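Local coordinates for protein tryptophan--tRNA ligase (Aeropyrum pernix, PDB 3A04) that catalyses the ATP-dependent attachment of L-tryptophan to its cognate tRNA, releasing AMP and diphosphate, at residues P34-A39 with R56-I61; A72-F77 with L197-D202; D92-L97 with V211-A216; F102-A107 with L139-K144; I162-G167 with D230-V235. One frame throughout, in Å; residues are numbered along the deposited sequence.

Interaction 1: residues P34-A39 with R56-I61; sequences PLLRKA and RDFDKI
Leu35 meets Asp59 through a single methyl: CD1 comes to 3.4 Å from Asp59 CB, snug for two aliphatic carbons, and lies 3.8 Å from Asp59 CA. The leucine therefore rests on the root of the aspartate and not on its acid. What turns the acid aside is the first torsion of Asp59 (chi1 57°), which sets CG between the backbone N and the carbonyl carbon and carries the carboxylate away from the leucine. The backbone around Leu35 is ordinary helix, its O accepting the N-H of Ala39 at the last turn of helix 33-38. One residue on, Leu36 reaches from the flank of that helix, and its CD1 lies 4.2 Å from Phe58 CE2, approaching the ring at an oblique angle; both of these residues are buried.

Here the small helix leans on the first turn of helix 58-66, the connection that leads from strand 52-56 into strand 72-77 of the Rossmann-type catalytic core. Phe58 stands where strand 52-56 gives way to that helix, its N bonded to His55 ND1. Its own CG lies anti to the backbone N (chi1 -167°), which sends the ring from the helix flank toward Leu36.

Further along, Ala39 has left the helix, and its methyl packs on Leu62, one turn beyond Asp59. Leu35 and Leu36 touch Leu62 as well, and Leu35 also reaches Glu63.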
# COMPACT_ATOMS: atom_id res chain seq x y z
N PRO A 34 -30.94 -14.17 22.50
CA PRO A 34 -31.00 -13.75 23.89
C PRO A 34 -30.01 -12.58 24.10
O PRO A 34 -30.33 -11.64 24.80
CB PRO A 34 -30.53 -15.00 24.65
CG PRO A 34 -30.91 -16.18 23.75
CD PRO A 34 -30.61 -15.61 22.36
N LEU A 35 -28.85 -12.60 23.44
CA LEU A 35 -27.95 -11.45 23.58
C LEU A 35 -28.54 -10.19 22.98
O LEU A 35 -28.41 -9.06 23.50
CB LEU A 35 -26.54 -11.76 23.00
CG LEU A 35 -25.67 -12.46 24.06
CD1 LEU A 35 -24.49 -13.20 23.44
CD2 LEU A 35 -25.25 -11.52 25.25
N LEU A 36 -29.21 -10.39 21.85
CA LEU A 36 -29.88 -9.27 21.16
C LEU A 36 -30.88 -8.58 22.11
O LEU A 36 -30.83 -7.40 22.34
CB LEU A 36 -30.55 -9.83 19.91
CG LEU A 36 -30.65 -9.09 18.59
CD1 LEU A 36 -29.42 -8.36 18.14
CD2 LEU A 36 -31.05 -10.11 17.51
N ARG A 37 -31.77 -9.36 22.72
CA ARG A 37 -32.58 -8.84 23.88
C ARG A 37 -31.82 -8.08 24.99
O ARG A 37 -32.17 -6.96 25.36
CB ARG A 37 -33.28 -9.99 24.54
CG ARG A 37 -34.36 -10.70 23.69
CD ARG A 37 -35.27 -11.61 24.58
NE ARG A 37 -35.68 -10.94 25.83
CZ ARG A 37 -36.76 -10.16 25.96
NH1 ARG A 37 -37.56 -9.92 24.91
NH2 ARG A 37 -37.06 -9.62 27.15
N LYS A 38 -30.77 -8.70 25.54
CA LYS A 38 -30.07 -8.09 26.65
C LYS A 38 -29.48 -6.77 26.19
O LYS A 38 -29.45 -5.80 26.95
CB LYS A 38 -28.99 -9.02 27.24
CG LYS A 38 -29.58 -10.35 27.86
CD LYS A 38 -28.47 -11.42 28.07
CE LYS A 38 -28.99 -12.86 28.15
NZ LYS A 38 -28.05 -13.82 27.42
N ALA A 39 -29.07 -6.70 24.90
CA ALA A 39 -28.62 -5.41 24.35
C ALA A 39 -29.76 -4.39 24.05
O ALA A 39 -29.51 -3.27 23.57
CB ALA A 39 -27.64 -5.61 23.14
N ARG A 56 -20.73 -14.85 12.99
CA ARG A 56 -19.52 -15.34 13.68
C ARG A 56 -19.10 -14.24 14.63
O ARG A 56 -18.86 -13.10 14.20
CB ARG A 56 -18.44 -15.72 12.69
CG ARG A 56 -17.13 -16.27 13.43
CD ARG A 56 -16.18 -16.81 12.40
NE ARG A 56 -15.79 -15.80 11.39
CZ ARG A 56 -15.64 -16.06 10.10
NH1 ARG A 56 -15.76 -17.30 9.63
NH2 ARG A 56 -15.32 -15.07 9.24
N ASP A 57 -19.09 -14.53 15.95
CA ASP A 57 -18.63 -13.60 16.99
C ASP A 57 -19.52 -12.38 17.22
O ASP A 57 -19.14 -11.46 17.95
CB ASP A 57 -17.15 -13.15 16.68
CG ASP A 57 -16.09 -14.29 16.93
OD1 ASP A 57 -16.48 -15.34 17.53
OD2 ASP A 57 -14.90 -14.10 16.55
N PHE A 58 -20.71 -12.30 16.58
CA PHE A 58 -21.63 -11.15 16.86
C PHE A 58 -22.11 -11.11 18.33
O PHE A 58 -22.47 -10.06 18.92
CB PHE A 58 -22.84 -11.22 15.87
CG PHE A 58 -23.71 -9.96 15.82
CD1 PHE A 58 -23.12 -8.71 15.78
CD2 PHE A 58 -25.12 -10.06 15.84
CE1 PHE A 58 -23.93 -7.50 15.73
CE2 PHE A 58 -25.94 -8.93 15.82
CZ PHE A 58 -25.37 -7.64 15.76
N ASP A 59 -22.14 -12.28 18.96
CA ASP A 59 -22.30 -12.34 20.45
C ASP A 59 -21.33 -11.47 21.25
O ASP A 59 -21.74 -10.69 22.14
CB ASP A 59 -22.26 -13.79 20.95
CG ASP A 59 -20.98 -14.52 20.57
OD1 ASP A 59 -20.33 -14.20 19.57
OD2 ASP A 59 -20.64 -15.50 21.27
N LYS A 60 -20.05 -11.54 20.90
CA LYS A 60 -19.03 -10.68 21.56
C LYS A 60 -19.37 -9.22 21.34
O LYS A 60 -19.20 -8.39 22.25
CB LYS A 60 -17.62 -10.99 20.97
CG LYS A 60 -17.13 -12.44 21.30
CD LYS A 60 -15.84 -12.82 20.58
CE LYS A 60 -14.58 -12.05 21.03
NZ LYS A 60 -13.32 -12.39 20.17
N ILE A 61 -19.89 -8.89 20.13
CA ILE A 61 -20.22 -7.46 19.88
C ILE A 61 -21.33 -7.01 20.82
O ILE A 61 -21.26 -5.92 21.38
CB ILE A 61 -20.76 -7.26 18.42
CG1 ILE A 61 -19.78 -7.86 17.42
CG2 ILE A 61 -21.03 -5.74 18.18
CD1 ILE A 61 -18.36 -7.09 17.48

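Interaction 2: residues A72-F77 with L197-D202; sequences AVLTGF and LHVQLD
His198 ND1, on the ring that Leu74 touches, faces two main-chain carbonyls: it is hydrogen-bonded to Ala194 O and more weakly to Asp195 O, both in the last turn of helix 183-197. At the other ring nitrogen, NE2 bonds to Arg154 NH2, a pairing consistent with the proton sitting on ND1, while Tyr158 and Tyr204 meet the imidazole edge-to-face.

The contact belongs to the Rossmann-type core of a class I synthetase, where strand 72-77 is flanked by parallel strands 103-108 and 210-215. Residues alternate across this strand: Val73 packs on helix 85-99, while Leu74 points the other way, toward the turn at 197-202. That turn has helical backbone angles at 198-200, and Leu201 N bonds to His198 O at 3.0 Å.

All the side-chain touching is done by one branch of Leu74. With CG anti to the backbone N (chi1 175°), CD1 is lifted off the sheet to 4.2 Å from Val199 CG1, and it approaches the imidazole obliquely, 4.4 Å from His198 CE1. The same Val199 methyl, CG1, in turn lies 3.5 Å above the plane of the His198 ring, displaced toward the rim.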
# COMPACT_ATOMS: atom_id res chain seq x y z
N ALA A 72 -19.45 -0.92 16.40
CA ALA A 72 -19.45 -0.38 15.04
C ALA A 72 -19.81 -1.45 14.02
O ALA A 72 -19.69 -2.64 14.26
CB ALA A 72 -18.07 0.27 14.67
N VAL A 73 -20.30 -0.99 12.87
CA VAL A 73 -20.47 -1.85 11.73
C VAL A 73 -19.75 -1.16 10.59
O VAL A 73 -19.75 0.10 10.51
CB VAL A 73 -22.02 -2.11 11.41
CG1 VAL A 73 -22.80 -0.79 11.21
CG2 VAL A 73 -22.12 -2.99 10.14
N LEU A 74 -19.16 -1.96 9.70
CA LEU A 74 -18.38 -1.44 8.62
C LEU A 74 -18.76 -2.19 7.36
O LEU A 74 -18.92 -3.44 7.41
CB LEU A 74 -16.84 -1.66 8.94
CG LEU A 74 -16.14 -1.18 7.65
CD1 LEU A 74 -15.34 0.07 7.63
CD2 LEU A 74 -15.52 -2.34 6.75
N THR A 75 -18.91 -1.51 6.21
CA THR A 75 -18.92 -2.27 4.98
C THR A 75 -18.29 -1.40 3.89
O THR A 75 -18.07 -0.19 4.09
CB THR A 75 -20.44 -2.61 4.56
OG1 THR A 75 -20.41 -3.46 3.41
CG2 THR A 75 -21.15 -1.29 4.17
N GLY A 76 -18.00 -1.99 2.73
CA GLY A 76 -17.48 -1.23 1.63
C GLY A 76 -18.33 -1.36 0.38
O GLY A 76 -18.98 -2.41 0.19
N PHE A 77 -18.24 -0.36 -0.51
CA PHE A 77 -18.93 -0.34 -1.82
C PHE A 77 -17.92 0.04 -2.90
O PHE A 77 -17.09 0.98 -2.76
CB PHE A 77 -20.08 0.68 -1.87
CG PHE A 77 -21.25 0.34 -0.98
CD1 PHE A 77 -21.26 0.73 0.33
CD2 PHE A 77 -22.26 -0.48 -1.44
CE1 PHE A 77 -22.27 0.31 1.23
CE2 PHE A 77 -23.39 -0.83 -0.55
CZ PHE A 77 -23.34 -0.46 0.75
N LEU A 197 -10.30 -3.42 9.78
CA LEU A 197 -9.58 -3.37 11.05
C LEU A 197 -9.22 -1.96 11.46
O LEU A 197 -9.00 -1.76 12.61
CB LEU A 197 -8.27 -4.18 10.88
CG LEU A 197 -8.58 -5.69 10.72
CD1 LEU A 197 -7.32 -6.42 10.32
CD2 LEU A 197 -9.22 -6.37 11.97
N HIS A 198 -9.09 -0.96 10.54
CA HIS A 198 -8.51 0.34 10.94
C HIS A 198 -9.41 1.06 11.94
O HIS A 198 -8.95 1.90 12.67
CB HIS A 198 -8.29 1.30 9.73
CG HIS A 198 -9.55 1.97 9.24
ND1 HIS A 198 -10.55 1.30 8.58
CD2 HIS A 198 -9.96 3.28 9.33
CE1 HIS A 198 -11.52 2.16 8.25
NE2 HIS A 198 -11.20 3.36 8.73
N VAL A 199 -10.72 0.75 11.96
CA VAL A 199 -11.62 1.46 12.89
C VAL A 199 -11.31 1.20 14.37
O VAL A 199 -11.72 1.97 15.27
CB VAL A 199 -13.14 1.13 12.61
CG1 VAL A 199 -13.46 1.44 11.17
CG2 VAL A 199 -13.53 -0.34 13.04
N GLN A 200 -10.55 0.14 14.59
CA GLN A 200 -10.04 -0.20 15.92
C GLN A 200 -8.89 0.69 16.42
O GLN A 200 -8.62 0.75 17.61
CB GLN A 200 -9.51 -1.64 15.86
CG GLN A 200 -10.61 -2.63 15.52
CD GLN A 200 -10.09 -4.07 15.78
OE1 GLN A 200 -9.54 -4.37 16.86
NE2 GLN A 200 -10.39 -4.94 14.92
N LEU A 201 -8.23 1.41 15.52
CA LEU A 201 -7.19 2.36 15.97
C LEU A 201 -7.77 3.59 16.64
O LEU A 201 -8.81 4.09 16.21
CB LEU A 201 -6.34 2.83 14.77
CG LEU A 201 -5.74 1.68 13.88
CD1 LEU A 201 -5.13 2.28 12.57
CD2 LEU A 201 -4.68 0.86 14.71
N ASP A 202 -7.04 4.14 17.62
CA ASP A 202 -7.50 5.31 18.33
C ASP A 202 -7.75 6.45 17.38
O ASP A 202 -8.70 7.17 17.57
CB ASP A 202 -6.46 5.68 19.39
CG ASP A 202 -6.36 4.55 20.44
OD1 ASP A 202 -7.42 3.88 20.71
OD2 ASP A 202 -5.25 4.28 20.89

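Interaction 3: residues D92-L97 with V211-A216; sequences DQLIYL and VVPVGA
Pro213 takes two neighbours from the helix at once. Gln93 OE1 lies 3.6 Å from Pro213 CB, a van der Waals touch in which the two side chains run past each other in opposite directions, and Leu94 CD2 sits 4.3 Å from Pro213 CG. A turn further along, Leu97 CD1 meets Val211 CG1 at 4.3 Å. Val211 and Pro213 are alternate residues of the strand and face the helix together, with Val212 turned to the far side.

Gln93 has its CG anti to the carbonyl carbon (chi1 -65°), and its chain is extended beyond that point, which brings OE1 to the flank of Pro213, while NE2 is hydrogen-bonded back to Leu89 O of the same helix. Leu94 and Leu97 also pack on Val73 of strand 72-77, and Thr244 lies against Gln93, Val211 and Pro213.

Helix 85-99, whose first turn overlaps the HIGH motif, links parallel strands 72-77 and 103-108 as the helix of a beta-alpha-beta unit of the Rossmann-type core. Its 92-97 part runs roughly antiparallel to strand segment 211-215, at 154° and 10.0 Å between axes, while strand 210-215 itself lies between strands 72-77 and 242-246.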
# COMPACT_ATOMS: atom_id res chain seq x y z
N ASP A 92 -29.82 -1.39 4.24
CA ASP A 92 -30.91 -1.60 5.19
C ASP A 92 -30.38 -2.22 6.49
O ASP A 92 -30.84 -1.86 7.55
CB ASP A 92 -31.93 -2.56 4.57
CG ASP A 92 -32.92 -1.80 3.59
OD1 ASP A 92 -33.08 -0.51 3.63
OD2 ASP A 92 -33.46 -2.51 2.74
N GLN A 93 -29.45 -3.17 6.39
CA GLN A 93 -28.82 -3.75 7.64
C GLN A 93 -27.98 -2.66 8.36
O GLN A 93 -28.01 -2.58 9.54
CB GLN A 93 -27.88 -4.90 7.23
CG GLN A 93 -28.66 -6.04 6.62
CD GLN A 93 -27.81 -7.16 6.19
OE1 GLN A 93 -27.13 -7.78 7.01
NE2 GLN A 93 -27.78 -7.43 4.88
N LEU A 94 -27.24 -1.81 7.65
CA LEU A 94 -26.64 -0.65 8.35
C LEU A 94 -27.58 0.27 9.05
O LEU A 94 -27.27 0.72 10.17
CB LEU A 94 -25.74 0.21 7.42
CG LEU A 94 -24.82 -0.54 6.45
CD1 LEU A 94 -24.10 0.49 5.49
CD2 LEU A 94 -23.78 -1.34 7.28
N ILE A 95 -28.72 0.58 8.41
CA ILE A 95 -29.66 1.53 9.05
C ILE A 95 -30.24 0.91 10.29
O ILE A 95 -30.36 1.54 11.32
CB ILE A 95 -30.84 1.90 8.05
CG1 ILE A 95 -30.21 2.74 6.91
CG2 ILE A 95 -31.97 2.68 8.75
CD1 ILE A 95 -31.15 3.04 5.68
N TYR A 96 -30.62 -0.33 10.21
CA TYR A 96 -31.10 -0.98 11.44
C TYR A 96 -30.05 -0.83 12.59
O TYR A 96 -30.34 -0.41 13.72
CB TYR A 96 -31.39 -2.49 11.13
CG TYR A 96 -31.56 -3.32 12.39
CD1 TYR A 96 -32.80 -3.35 13.07
CD2 TYR A 96 -30.48 -4.12 12.89
CE1 TYR A 96 -32.97 -4.14 14.25
CE2 TYR A 96 -30.64 -4.85 14.09
CZ TYR A 96 -31.91 -4.87 14.75
OH TYR A 96 -32.08 -5.61 15.96
N LEU A 97 -28.81 -1.24 12.30
CA LEU A 97 -27.80 -1.17 13.34
C LEU A 97 -27.61 0.27 13.76
O LEU A 97 -27.47 0.51 14.92
CB LEU A 97 -26.47 -1.83 12.85
CG LEU A 97 -26.68 -3.34 12.51
CD1 LEU A 97 -25.48 -3.89 11.72
CD2 LEU A 97 -26.77 -4.20 13.83
N VAL A 211 -18.66 -5.24 13.43
CA VAL A 211 -19.29 -6.36 12.77
C VAL A 211 -19.35 -6.00 11.29
O VAL A 211 -19.44 -4.82 10.93
CB VAL A 211 -20.73 -6.67 13.38
CG1 VAL A 211 -21.75 -5.38 13.28
CG2 VAL A 211 -21.33 -7.96 12.73
N VAL A 212 -19.21 -7.00 10.42
CA VAL A 212 -19.24 -6.75 8.98
C VAL A 212 -20.36 -7.63 8.40
O VAL A 212 -20.31 -8.90 8.55
CB VAL A 212 -17.93 -7.19 8.35
CG1 VAL A 212 -17.84 -6.86 6.81
CG2 VAL A 212 -16.68 -6.50 9.10
N PRO A 213 -21.36 -7.00 7.71
CA PRO A 213 -22.40 -7.87 7.16
C PRO A 213 -22.02 -8.36 5.78
O PRO A 213 -21.68 -7.54 4.92
CB PRO A 213 -23.62 -6.95 7.10
CG PRO A 213 -23.07 -5.53 6.87
CD PRO A 213 -21.69 -5.57 7.61
N VAL A 214 -22.09 -9.66 5.52
CA VAL A 214 -21.58 -10.17 4.25
C VAL A 214 -22.43 -11.36 3.76
O VAL A 214 -23.28 -11.85 4.51
CB VAL A 214 -20.12 -10.74 4.33
CG1 VAL A 214 -19.06 -9.68 4.63
CG2 VAL A 214 -20.01 -11.83 5.34
N GLY A 215 -22.17 -11.78 2.53
CA GLY A 215 -22.68 -13.08 2.04
C GLY A 215 -21.63 -14.16 2.37
O GLY A 215 -20.44 -13.84 2.56
N ALA A 216 -22.02 -15.45 2.37
CA ALA A 216 -21.05 -16.55 2.68
C ALA A 216 -19.87 -16.55 1.76
O ALA A 216 -18.73 -16.95 2.13
CB ALA A 216 -21.76 -17.95 2.61

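Interaction 4: residues F102-A107 with L139-K144; sequences FKVFVA and LGLDPK
Leu141 has an unusual first torsion, chi1 -148°, well away from a staggered position, and with it each of its methyls finds a different valine. CD1 goes to Val104 CG1 at 4.3 Å, and CD2 meets Val106 CG2 at 4.0 Å, this last pair tip to tip. The setting is a beta-alpha-beta crossover of the Rossmann-type core: strand 103-108 leads through helices 110-115 and 121-139 to its parallel neighbour, strand 147-150, and segment 139-144 is the return loop before that second strand. The loop thus folds its leucine down onto the strand where the crossover began.

Val104 and Val106, two apart on strand 103-108, point toward the loop from one face of the sheet. At Val106 the chi1 of 178° puts CG2 opposite the carbonyl carbon, and this is the methyl that reaches the leucine. Gln98 of helix 85-99 touches both Val104 and Leu141, and its OE1 is bonded to Asp142 N, pinning the loop just beyond the leucine.

Before Leu141 the helix closes with a Schellman motif, Gly140 taking the positive phi of 129°. After it comes an Asx turn. Lys144 N is bonded to Asp142 OD1 at 2.7 Å, meeting that oxygen on its anti side and from outside the carboxylate plane.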
# COMPACT_ATOMS: atom_id res chain seq x y z
N PHE A 102 -25.29 1.55 16.73
CA PHE A 102 -23.94 1.25 16.14
C PHE A 102 -23.37 2.43 15.43
O PHE A 102 -24.12 3.12 14.69
CB PHE A 102 -24.01 0.06 15.14
CG PHE A 102 -24.19 -1.26 15.76
CD1 PHE A 102 -25.25 -1.51 16.60
CD2 PHE A 102 -23.29 -2.31 15.45
CE1 PHE A 102 -25.41 -2.79 17.17
CE2 PHE A 102 -23.39 -3.57 16.02
CZ PHE A 102 -24.46 -3.84 16.90
N LYS A 103 -22.03 2.65 15.54
CA LYS A 103 -21.37 3.62 14.68
C LYS A 103 -21.25 2.95 13.29
O LYS A 103 -20.74 1.85 13.17
CB LYS A 103 -19.96 3.98 15.26
CG LYS A 103 -19.20 5.02 14.43
CD LYS A 103 -19.80 6.47 14.38
CE LYS A 103 -18.97 7.31 13.49
NZ LYS A 103 -19.43 8.78 13.52
N VAL A 104 -21.66 3.62 12.24
CA VAL A 104 -21.54 3.05 10.91
C VAL A 104 -20.37 3.69 10.15
O VAL A 104 -20.23 4.92 10.11
CB VAL A 104 -22.86 3.32 10.04
CG1 VAL A 104 -22.77 2.69 8.67
CG2 VAL A 104 -24.11 2.77 10.81
N PHE A 105 -19.56 2.82 9.53
CA PHE A 105 -18.48 3.22 8.67
C PHE A 105 -18.81 2.67 7.31
O PHE A 105 -19.10 1.48 7.16
CB PHE A 105 -17.13 2.60 9.13
CG PHE A 105 -16.60 3.21 10.43
CD1 PHE A 105 -16.99 2.72 11.65
CD2 PHE A 105 -15.72 4.33 10.38
CE1 PHE A 105 -16.46 3.28 12.85
CE2 PHE A 105 -15.18 4.91 11.57
CZ PHE A 105 -15.57 4.35 12.80
N VAL A 106 -18.66 3.52 6.30
CA VAL A 106 -18.87 3.10 4.92
C VAL A 106 -17.62 3.41 4.12
O VAL A 106 -17.26 4.59 3.94
CB VAL A 106 -20.09 3.83 4.28
CG1 VAL A 106 -20.19 3.35 2.80
CG2 VAL A 106 -21.40 3.40 5.02
N ALA A 107 -16.96 2.37 3.63
CA ALA A 107 -15.76 2.60 2.83
C ALA A 107 -16.18 2.64 1.34
O ALA A 107 -16.95 1.79 0.88
CB ALA A 107 -14.75 1.44 3.03
N LEU A 139 -32.01 6.56 1.50
CA LEU A 139 -32.56 5.40 2.17
C LEU A 139 -32.77 5.54 3.64
O LEU A 139 -33.54 4.79 4.20
CB LEU A 139 -31.71 4.11 1.92
CG LEU A 139 -31.81 3.37 0.60
CD1 LEU A 139 -30.74 2.24 0.51
CD2 LEU A 139 -33.28 2.75 0.27
N GLY A 140 -32.02 6.43 4.30
CA GLY A 140 -32.22 6.71 5.69
C GLY A 140 -30.96 6.62 6.54
O GLY A 140 -31.03 6.69 7.75
N LEU A 141 -29.81 6.38 5.89
CA LEU A 141 -28.54 6.37 6.61
C LEU A 141 -28.26 7.82 7.05
O LEU A 141 -28.49 8.76 6.30
CB LEU A 141 -27.40 5.81 5.72
CG LEU A 141 -26.26 5.04 6.39
CD1 LEU A 141 -26.68 3.94 7.44
CD2 LEU A 141 -25.22 4.46 5.31
N ASP A 142 -27.90 8.01 8.30
CA ASP A 142 -27.80 9.36 8.85
C ASP A 142 -26.58 10.15 8.30
O ASP A 142 -25.43 9.69 8.49
CB ASP A 142 -27.67 9.20 10.35
CG ASP A 142 -27.55 10.57 11.13
OD1 ASP A 142 -27.17 11.60 10.57
OD2 ASP A 142 -27.71 10.54 12.35
N PRO A 143 -26.80 11.30 7.65
CA PRO A 143 -25.63 12.04 7.08
C PRO A 143 -24.64 12.57 8.11
O PRO A 143 -23.51 12.78 7.75
CB PRO A 143 -26.27 13.24 6.35
CG PRO A 143 -27.60 13.47 7.08
CD PRO A 143 -28.06 12.05 7.50
N LYS A 144 -25.08 12.81 9.33
CA LYS A 144 -24.26 13.41 10.37
C LYS A 144 -23.36 12.33 10.99
O LYS A 144 -22.13 12.54 11.09
CB LYS A 144 -25.11 14.05 11.49
CG LYS A 144 -24.31 14.93 12.50
CD LYS A 144 -25.08 15.20 13.82
CE LYS A 144 -24.30 16.12 14.77
NZ LYS A 144 -22.97 15.55 15.27

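Interaction 5: residues I162-G167 with D230-V235; sequences IQLFSG and DRMAGV
Met232 bends twice beyond CG: chi2 of -64° and chi3 of -74° fold sulfur and methyl round, so that different parts of it face Phe165 and Leu164. Phe165 has CG anti to its carbonyl carbon (chi1 -67°), which brings the ring out from the flank of helix 156-165, so that its side chain crosses that of the methionine at about a right angle.

Met232 CG comes up at the edge of the ring, near its plane, 3.6 Å from Phe165 CE1. The sulfur follows along the same edge, with SD 4.0 Å from Phe165 CD1 and 5.2 Å from the ring centroid. Beyond it, Met232 CE lies 4.0 Å from Leu164 CB. Leu164 also uses its far end, CD1, which rests 4.0 Å from Val235 CG1. Val235 is brought back to this spot by a tight turn in which its N bonds to Met232 O at 2.9 Å.

Ser166 OG bonds to Gln163 O at 2.8 Å at the end of the first helix. Leu197 packs on Phe165, and Phe114 of the second subunit packs on Leu164, so this helix end also takes part in the subunit contact. Here the end of helix 156-165 is joined to the turn that follows helix 219-231 by a hydrophobic cluster built round a Met-aromatic contact, with the sulfur at the ring edge.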
# COMPACT_ATOMS: atom_id res chain seq x y z
N ILE A 162 -1.87 -1.36 6.08
CA ILE A 162 -1.74 -2.03 4.82
C ILE A 162 -0.27 -2.37 4.62
O ILE A 162 0.06 -3.51 4.20
CB ILE A 162 -2.25 -1.14 3.64
CG1 ILE A 162 -3.78 -0.83 3.81
CG2 ILE A 162 -1.98 -1.84 2.29
CD1 ILE A 162 -4.27 0.28 2.81
N GLN A 163 0.60 -1.42 4.91
CA GLN A 163 2.06 -1.70 4.77
C GLN A 163 2.56 -2.83 5.70
O GLN A 163 3.30 -3.71 5.27
CB GLN A 163 2.86 -0.47 5.08
CG GLN A 163 2.64 0.70 4.13
CD GLN A 163 3.34 1.98 4.63
OE1 GLN A 163 2.93 2.59 5.64
NE2 GLN A 163 4.38 2.41 3.90
N LEU A 164 2.07 -2.86 6.91
CA LEU A 164 2.52 -3.87 7.86
C LEU A 164 1.83 -5.20 7.57
O LEU A 164 2.46 -6.22 7.75
CB LEU A 164 2.25 -3.43 9.29
CG LEU A 164 3.00 -2.11 9.66
CD1 LEU A 164 2.73 -1.82 11.16
CD2 LEU A 164 4.49 -2.14 9.42
N PHE A 165 0.56 -5.19 7.09
CA PHE A 165 -0.11 -6.44 6.75
C PHE A 165 0.62 -7.18 5.66
O PHE A 165 0.54 -8.43 5.62
CB PHE A 165 -1.56 -6.26 6.24
CG PHE A 165 -2.53 -5.74 7.27
CD1 PHE A 165 -2.24 -5.78 8.63
CD2 PHE A 165 -3.80 -5.27 6.86
CE1 PHE A 165 -3.17 -5.30 9.60
CE2 PHE A 165 -4.74 -4.80 7.82
CZ PHE A 165 -4.42 -4.81 9.19
N SER A 166 1.27 -6.46 4.73
CA SER A 166 1.93 -7.14 3.60
C SER A 166 3.03 -8.09 4.04
O SER A 166 3.36 -9.04 3.29
CB SER A 166 2.50 -6.13 2.60
OG SER A 166 3.64 -5.49 3.14
N GLY A 167 3.52 -7.93 5.28
CA GLY A 167 4.53 -8.87 5.81
C GLY A 167 3.92 -10.12 6.47
O GLY A 167 4.64 -11.06 6.81
N ASP A 230 -4.84 -11.37 14.32
CA ASP A 230 -4.08 -12.25 15.26
C ASP A 230 -2.55 -12.09 14.99
O ASP A 230 -1.72 -12.04 15.93
CB ASP A 230 -4.42 -13.70 14.95
CG ASP A 230 -5.80 -14.11 15.36
OD1 ASP A 230 -6.51 -13.41 16.12
OD2 ASP A 230 -6.19 -15.21 14.95
N ARG A 231 -2.19 -12.06 13.70
CA ARG A 231 -0.76 -11.97 13.29
C ARG A 231 -0.13 -10.61 13.60
O ARG A 231 1.12 -10.49 13.67
CB ARG A 231 -0.57 -12.35 11.83
CG ARG A 231 -0.88 -13.85 11.55
CD ARG A 231 -0.98 -14.06 10.04
NE ARG A 231 -1.52 -15.37 9.77
CZ ARG A 231 -1.63 -15.92 8.57
NH1 ARG A 231 -1.26 -15.26 7.46
NH2 ARG A 231 -2.11 -17.15 8.48
N MET A 232 -0.94 -9.60 13.85
CA MET A 232 -0.39 -8.31 14.26
C MET A 232 -0.11 -8.23 15.76
O MET A 232 0.34 -7.21 16.23
CB MET A 232 -1.30 -7.13 13.83
CG MET A 232 -1.33 -6.97 12.25
SD MET A 232 0.33 -6.53 11.61
CE MET A 232 0.09 -4.93 12.25
N ALA A 233 -0.45 -9.25 16.56
CA ALA A 233 -0.19 -9.16 18.03
C ALA A 233 1.27 -8.73 18.36
O ALA A 233 2.17 -9.23 17.78
CB ALA A 233 -0.56 -10.51 18.76
N GLY A 234 1.48 -7.77 19.24
CA GLY A 234 2.84 -7.30 19.49
C GLY A 234 3.20 -6.04 18.69
O GLY A 234 4.19 -5.34 18.99
N VAL A 235 2.44 -5.76 17.65
CA VAL A 235 2.67 -4.62 16.81
C VAL A 235 1.54 -3.65 16.97
O VAL A 235 1.76 -2.50 17.30
CB VAL A 235 2.75 -5.10 15.35
CG1 VAL A 235 3.14 -4.01 14.45
CG2 VAL A 235 3.72 -6.21 15.28

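Overall arrangement
Interactions 2, 3 and 4 are gathered round parallel strands 210-215, 72-77 and 103-108, their centres 12 to 13 Å apart. Strand 72-77 is hydrogen-bonded to both of the others. Along the chain, interaction 4 is nested inside interactions 2 and 3, which cross each other; interaction 5 opens after interaction 4 closes and crosses interactions 2 and 3. Interaction 1 closes before any of them opens, yet Phe58 packs on Val211, Leu97 and Phe102. Interaction 5 lies about 28 Å from interaction 1 between centres and touches interaction 2 through Leu197 and Phe165. The first four pack within or against the Rossmann-type core, while interaction 5 lies at its edge, where helix 156-165 also meets the second subunit.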